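Local coordinates for protein GDP-L-fucose synthase (Campylobacter jejuni subsp. jejuni serotype O:2, PDB 7CXT) that probably reduces the C4 keto group of GDP-6-OMe-4-keto-L-xylo-heptose with NADPH, at residues V62-V67 with L86-N91. Residues are numbered along the deposited sequence; the frame is centred on the assembly and turned at random.
Sequences VFLTAV and LMIQNN. With NDP (NADPH dihydro-nicotinamide-adenine-dinucleotide phosphate), chain C.
In Ile88 a chi1 of -62° sets CG1 beside the backbone N and leaves the CG2 methyl anti to it; with CG1 running on extended to CD1 (chi2 175°), the residue spreads two separate branches toward the 62-67 segment and its cofactor. Leu64 answers with an extended first torsion (chi1 171°) that carries its isobutyl end to the helix, where its CD1 meets CG2 of Ile88 at 3.9 Å, the two side chains slanting past each other. A beta-branched isoleucine suits this place because one residue can serve two neighbours. Ile88 CG2 also lies 3.8 Å from the carbonyl O of Ala66. The CD1 of Ile88 stands over one side of the adenine plane, near the edge that carries N7A, 3.9 Å from N7A of NDP. The other methyl of Leu64, CD2, lies near CA of Gln89, so the helix backbone itself forms part of the surface.

These residues belong to the beta-alpha-beta unit of strand 61-64, helix 78-98 and strand 103-109 in the Rossmann-type parallel sheet, and the loop leaving the first strand runs directly into the NADPH site. There the small Ala66 lets the adenine ribose come close, its CB 3.5 Å from O4B of NDP, and its other neighbours include Leu44 and Ile88. The two methyls of Val67 diverge to different parts of the cofactor: CG1 packs 3.4 Å from the bridging O3 of the pyrophosphate, whereas CG2 lies 3.6 Å from O2D of the nicotinamide ribose. A short beta-branched valine suits this place because it can touch both groups at once. Thr65 points away from the helix, and its OG1 hydrogen-bonds the carbonyl O of Ala12 at the end of strand 9-12.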
# COMPACT_ATOMS: atom_id res chain seq x y z
N VAL A 62 -13.50 -16.76 -0.66
CA VAL A 62 -12.79 -16.18 0.48
C VAL A 62 -13.48 -14.88 0.88
O VAL A 62 -13.73 -14.02 0.02
CB VAL A 62 -11.30 -15.94 0.14
CG1 VAL A 62 -10.61 -15.18 1.27
CG2 VAL A 62 -10.60 -17.28 -0.16
N PHE A 63 -13.81 -14.74 2.17
CA PHE A 63 -14.28 -13.49 2.76
C PHE A 63 -13.19 -13.05 3.73
O PHE A 63 -13.02 -13.66 4.79
CB PHE A 63 -15.59 -13.66 3.53
CG PHE A 63 -16.80 -13.87 2.66
CD1 PHE A 63 -17.51 -12.77 2.17
CD2 PHE A 63 -17.25 -15.15 2.38
CE1 PHE A 63 -18.63 -12.97 1.37
CE2 PHE A 63 -18.37 -15.35 1.60
CZ PHE A 63 -19.06 -14.26 1.11
N LEU A 64 -12.47 -11.97 3.39
CA LEU A 64 -11.28 -11.55 4.16
C LEU A 64 -11.67 -10.45 5.14
O LEU A 64 -11.60 -9.27 4.82
CB LEU A 64 -10.16 -11.08 3.22
CG LEU A 64 -8.90 -10.42 3.82
CD1 LEU A 64 -8.24 -11.30 4.91
CD2 LEU A 64 -7.90 -10.09 2.74
N THR A 65 -12.06 -10.84 6.36
CA THR A 65 -12.45 -9.87 7.37
C THR A 65 -11.36 -9.55 8.38
O THR A 65 -11.51 -8.59 9.13
CB THR A 65 -13.71 -10.34 8.14
OG1 THR A 65 -13.36 -11.31 9.13
CG2 THR A 65 -14.74 -10.93 7.19
N ALA A 66 -10.27 -10.33 8.43
CA ALA A 66 -9.28 -10.13 9.48
C ALA A 66 -8.52 -8.82 9.30
O ALA A 66 -8.08 -8.48 8.20
CB ALA A 66 -8.29 -11.29 9.51
N VAL A 67 -8.29 -8.12 10.41
CA VAL A 67 -7.71 -6.77 10.37
C VAL A 67 -7.11 -6.50 11.74
O VAL A 67 -7.56 -7.05 12.75
CB VAL A 67 -8.79 -5.71 10.01
CG1 VAL A 67 -9.88 -5.69 11.10
CG2 VAL A 67 -8.21 -4.30 9.86
N LEU A 86 -1.01 -4.90 5.80
CA LEU A 86 -0.47 -5.21 4.48
C LEU A 86 -0.11 -6.69 4.37
O LEU A 86 -0.28 -7.30 3.32
CB LEU A 86 0.77 -4.37 4.16
CG LEU A 86 0.60 -2.91 3.80
CD1 LEU A 86 1.96 -2.27 3.43
CD2 LEU A 86 -0.44 -2.76 2.66
N MET A 87 0.41 -7.27 5.46
CA MET A 87 0.82 -8.68 5.41
C MET A 87 -0.39 -9.61 5.32
O MET A 87 -0.39 -10.57 4.53
CB MET A 87 1.66 -9.03 6.64
CG MET A 87 3.08 -8.45 6.66
SD MET A 87 4.10 -8.88 5.24
CE MET A 87 4.08 -10.67 5.31
N ILE A 88 -1.41 -9.35 6.14
CA ILE A 88 -2.65 -10.11 6.04
C ILE A 88 -3.22 -10.00 4.63
O ILE A 88 -3.55 -11.01 3.99
CB ILE A 88 -3.67 -9.62 7.08
CG1 ILE A 88 -3.15 -9.83 8.50
CG2 ILE A 88 -5.03 -10.29 6.87
CD1 ILE A 88 -4.10 -9.23 9.53
N GLN A 89 -3.31 -8.78 4.10
CA GLN A 89 -3.88 -8.59 2.77
C GLN A 89 -3.05 -9.29 1.72
O GLN A 89 -3.59 -10.07 0.92
CB GLN A 89 -3.99 -7.10 2.45
CG GLN A 89 -4.97 -6.35 3.32
CD GLN A 89 -4.68 -4.86 3.39
OE1 GLN A 89 -3.88 -4.32 2.61
NE2 GLN A 89 -5.33 -4.18 4.33
N ASN A 90 -1.73 -9.07 1.73
CA ASN A 90 -0.86 -9.69 0.72
C ASN A 90 -0.92 -11.21 0.82
O ASN A 90 -1.08 -11.90 -0.20
CB ASN A 90 0.58 -9.24 0.90
CG ASN A 90 0.78 -7.81 0.57
OD1 ASN A 90 -0.16 -7.10 0.21
ND2 ASN A 90 2.01 -7.35 0.68
N ASN A 91 -0.76 -11.75 2.03
CA ASN A 91 -0.72 -13.20 2.20
C ASN A 91 -2.00 -13.84 1.69
O ASN A 91 -1.95 -14.81 0.92
CB ASN A 91 -0.52 -13.58 3.67
CG ASN A 91 0.91 -13.33 4.16
OD1 ASN A 91 1.85 -13.26 3.37
ND2 ASN A 91 1.06 -13.21 5.48
PA NDP C . -12.70 -7.24 14.16
O1A NDP C . -11.51 -6.48 14.64
O2A NDP C . -14.01 -7.18 14.89
O5B NDP C . -12.29 -8.83 14.06
C5B NDP C . -11.12 -8.88 13.32
C4B NDP C . -10.71 -10.37 13.30
O4B NDP C . -9.42 -10.51 12.69
C3B NDP C . -10.63 -10.86 14.77
O3B NDP C . -11.32 -12.07 14.90
C2B NDP C . -9.10 -11.11 14.94
O2B NDP C . -8.82 -12.18 15.66
C1B NDP C . -8.72 -11.44 13.47
N9A NDP C . -7.30 -11.24 13.25
C8A NDP C . -6.55 -10.05 13.38
N7A NDP C . -5.26 -10.22 13.10
C5A NDP C . -5.16 -11.61 12.78
C6A NDP C . -4.07 -12.42 12.41
N6A NDP C . -2.78 -11.92 12.29
N1A NDP C . -4.24 -13.73 12.14
C2A NDP C . -5.53 -14.20 12.27
N3A NDP C . -6.65 -13.58 12.61
C4A NDP C . -6.43 -12.24 12.87
O3 NDP C . -12.81 -6.73 12.59
PN NDP C . -14.29 -6.28 12.15
O1N NDP C . -14.66 -5.05 12.88
O2N NDP C . -15.28 -7.39 11.85
O5D NDP C . -14.03 -5.59 10.56
C5D NDP C . -13.80 -6.56 9.62
C4D NDP C . -13.47 -5.84 8.32
O4D NDP C . -14.32 -4.66 8.20
C3D NDP C . -11.99 -5.29 8.39
O3D NDP C . -11.44 -5.33 7.12
C2D NDP C . -12.20 -3.84 8.84
O2D NDP C . -11.19 -2.96 8.41
C1D NDP C . -13.48 -3.52 8.05
N1N NDP C . -14.13 -2.35 8.63
C2N NDP C . -14.77 -2.41 9.88
C3N NDP C . -15.11 -1.22 10.51
C7N NDP C . -15.76 -1.26 11.81
O7N NDP C . -16.26 -0.26 12.37
N7N NDP C . -15.80 -2.47 12.48
C4N NDP C . -14.81 0.09 9.92
C5N NDP C . -14.39 0.01 8.51
C6N NDP C . -14.08 -1.15 7.94
P2B NDP C . -8.62 -11.90 17.44
O1X NDP C . -10.04 -11.57 17.77
O2X NDP C . -8.10 -13.28 17.84
O3X NDP C . -7.63 -10.77 17.40